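Local coordinates for protein SdbC (Legionella pneumophila subsp. pneumophila, PDB 4KSN) that is of unknown biochemical function but is probably a bacterial effector protein, represented here by its C-terminal domain, at residues D39-H44 / L50-R55. The protein carries 1 engineered substitution. Sequence-based numbering, arbitrary orientation.
Sequences DYIASH and LDEMPR. Engineered in segment 50-55: Met53 (natural residue Leu).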
loop_
_atom_site.group_PDB
_atom_site.type_symbol
_atom_site.label_atom_id
_atom_site.label_comp_id
_atom_site.label_asym_id
_atom_site.label_seq_id
_atom_site.Cartn_x
_atom_site.Cartn_y
_atom_site.Cartn_z
ATOM N N ASP A 39 0.536 -4.327 -1.604
ATOM C CA ASP A 39 -0.595 -5.016 -0.949
ATOM C C ASP A 39 -1.418 -5.897 -1.901
ATOM O O ASP A 39 -2.584 -6.178 -1.634
ATOM C CB ASP A 39 -1.525 -3.992 -0.261
ATOM C CG ASP A 39 -2.320 -4.589 0.915
ATOM O OD1 ASP A 39 -2.016 -5.725 1.390
ATOM O OD2 ASP A 39 -3.253 -3.886 1.373
ATOM N N TYR A 40 -0.819 -6.345 -3.001
ATOM C CA TYR A 40 -1.572 -7.094 -4.038
ATOM C C TYR A 40 -2.161 -8.431 -3.508
ATOM O O TYR A 40 -1.624 -9.013 -2.534
ATOM C CB TYR A 40 -0.657 -7.401 -5.228
ATOM C CG TYR A 40 -0.087 -6.210 -5.972
ATOM C CD1 TYR A 40 -0.900 -5.118 -6.338
ATOM C CD2 TYR A 40 1.261 -6.195 -6.357
ATOM C CE1 TYR A 40 -0.380 -4.032 -7.055
ATOM C CE2 TYR A 40 1.794 -5.120 -7.059
ATOM C CZ TYR A 40 0.971 -4.042 -7.410
ATOM O OH TYR A 40 1.509 -3.005 -8.118
ATOM N N ILE A 41 -3.237 -8.925 -4.144
ATOM C CA ILE A 41 -3.750 -10.266 -3.846
ATOM C C ILE A 41 -2.589 -11.278 -3.925
ATOM O O ILE A 41 -1.651 -11.085 -4.717
ATOM C CB ILE A 41 -4.852 -10.744 -4.808
ATOM C CG1 ILE A 41 -5.400 -12.116 -4.333
ATOM C CG2 ILE A 41 -4.319 -10.810 -6.247
ATOM C CD1 ILE A 41 -6.672 -12.574 -5.018
ATOM N N ALA A 42 -2.666 -12.322 -3.117
ATOM C CA ALA A 42 -1.530 -13.246 -2.967
ATOM C C ALA A 42 -1.944 -14.688 -3.239
ATOM O O ALA A 42 -3.057 -15.081 -2.931
ATOM C CB ALA A 42 -0.940 -13.125 -1.614
ATOM N N SER A 43 -1.063 -15.423 -3.903
ATOM C CA SER A 43 -1.390 -16.767 -4.360
ATOM C C SER A 43 -0.233 -17.688 -4.058
ATOM O O SER A 43 0.773 -17.289 -3.496
ATOM C CB SER A 43 -1.734 -16.779 -5.841
ATOM O OG SER A 43 -0.629 -16.518 -6.688
ATOM N N HIS A 44 -0.413 -18.972 -4.343
ATOM C CA HIS A 44 0.669 -19.931 -3.989
ATOM C C HIS A 44 1.998 -19.606 -4.693
ATOM O O HIS A 44 2.023 -19.411 -5.902
ATOM C CB HIS A 44 0.194 -21.357 -4.353
ATOM C CG HIS A 44 0.888 -22.429 -3.571
ATOM N ND1 HIS A 44 2.263 -22.551 -3.521
ATOM C CD2 HIS A 44 0.394 -23.395 -2.765
ATOM C CE1 HIS A 44 2.584 -23.551 -2.722
ATOM N NE2 HIS A 44 1.468 -24.074 -2.249
ATOM N N LEU A 50 -4.475 -19.552 -8.987
ATOM C CA LEU A 50 -4.705 -18.207 -8.472
ATOM C C LEU A 50 -5.537 -18.218 -7.208
ATOM O O LEU A 50 -5.993 -17.155 -6.776
ATOM C CB LEU A 50 -5.363 -17.343 -9.555
ATOM C CG LEU A 50 -4.361 -16.723 -10.530
ATOM C CD1 LEU A 50 -4.969 -16.279 -11.850
ATOM C CD2 LEU A 50 -3.605 -15.553 -9.855
ATOM N N ASP A 51 -5.752 -19.383 -6.590
ATOM C CA ASP A 51 -6.490 -19.395 -5.358
ATOM C C ASP A 51 -5.759 -18.524 -4.374
ATOM O O ASP A 51 -4.525 -18.565 -4.263
ATOM C CB ASP A 51 -6.621 -20.794 -4.758
ATOM C CG ASP A 51 -7.654 -21.667 -5.473
ATOM O OD1 ASP A 51 -8.482 -21.182 -6.263
ATOM O OD2 ASP A 51 -7.647 -22.873 -5.193
ATOM N N GLU A 52 -6.515 -17.773 -3.618
ATOM C CA GLU A 52 -5.903 -16.857 -2.659
ATOM C C GLU A 52 -5.183 -17.565 -1.522
ATOM O O GLU A 52 -5.695 -18.507 -0.925
ATOM C CB GLU A 52 -6.968 -15.897 -2.104
ATOM C CG GLU A 52 -6.362 -14.724 -1.355
ATOM C CD GLU A 52 -7.391 -13.861 -0.635
ATOM O OE1 GLU A 52 -8.590 -13.843 -1.032
ATOM O OE2 GLU A 52 -6.967 -13.172 0.308
HETATM N N MSE A 53 -3.982 -17.096 -1.225
HETATM C CA MSE A 53 -3.184 -17.633 -0.129
HETATM C C MSE A 53 -2.621 -16.464 0.654
HETATM O O MSE A 53 -1.486 -16.035 0.425
HETATM C CB MSE A 53 -2.030 -18.493 -0.604
HETATM C CG MSE A 53 -2.507 -19.793 -1.201
HETATM SE SE MSE A 53 -1.620 -21.232 -0.233
HETATM C CE MSE A 53 0.161 -20.554 -0.152
ATOM N N PRO A 54 -3.423 -15.914 1.581
ATOM C CA PRO A 54 -3.070 -14.663 2.252
ATOM C C PRO A 54 -1.718 -14.738 2.966
ATOM O O PRO A 54 -1.369 -15.777 3.485
ATOM C CB PRO A 54 -4.193 -14.491 3.278
ATOM C CG PRO A 54 -5.341 -15.281 2.699
ATOM C CD PRO A 54 -4.662 -16.489 2.127
ATOM N N ARG A 55 -0.987 -13.642 2.933
ATOM C CA ARG A 55 0.287 -13.495 3.622
ATOM C C ARG A 55 0.069 -12.807 5.016
ATOM O O ARG A 55 -0.824 -11.985 5.157
ATOM C CB ARG A 55 1.191 -12.637 2.745
ATOM C CG ARG A 55 1.536 -13.273 1.370
ATOM C CD ARG A 55 2.008 -14.703 1.449
ATOM N NE ARG A 55 2.749 -15.085 0.228
ATOM C CZ ARG A 55 2.212 -15.677 -0.844
ATOM N NH1 ARG A 55 0.926 -16.053 -0.901
ATOM N NH2 ARG A 55 3.003 -15.938 -1.879
HETATM O O HOH W 1 -4.130 -12.005 -0.456
HETATM O O HOH W 2 -4.720 -14.863 -5.797
HETATM O O HOH W 3 -2.862 -20.235 -5.269
#
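Arg55 closes on the backbone of Ser43 end-on, NH1 and NH2 both donating to the one carbonyl oxygen. Arg55 NH1 lies 2.9 Å from Ser43 O. The second nitrogen, Arg55 NH2, is 3.1 Å from Ser43 O, which sits in the guanidinium plane. NH1 also donates to Met53 O at 2.8 Å, within its own segment, so two carbonyls fix the rotation of the group. A bend at chi2 (-49°) brings the arginine chain alongside Ala42, whose CB is 3.5 Å from Arg55 NH1. One backbone hydrogen bond joins the segments directly: Met53 N to Ala42 O, 2.8 Å and nearly straight at 173°. The engineered Met53, a selenomethionine replacing the natural leucine, runs alongside His44 and sets its CE methyl over one face of the imidazole, a CH-pi contact 4.1 Å from the ring centroid.

Both segments belong to the long loop between strands 26-33 and 62-71 of the three-stranded antiparallel sheet; joined by a short connection of five residues, they run about 100° apart, with neither in a regular strand. Waters also bridge the segments: one accepts from His44 N and donates to Asp51 O, 2.6 Å away, while another donates to Leu50 O and, weakly, to Ala42 O.

Further out, Gln46 N hydrogen-bonds to His44 ND1, which would limit rotation of the ring that the Met53 methyl covers. Lys18 of a second subunit donates to Ser43 OG and His44 O, and Arg65 of that subunit forms a salt bridge with Asp51. Asn38 of a third subunit accepts from Arg55 NH2, tying the guanidinium into the assembly.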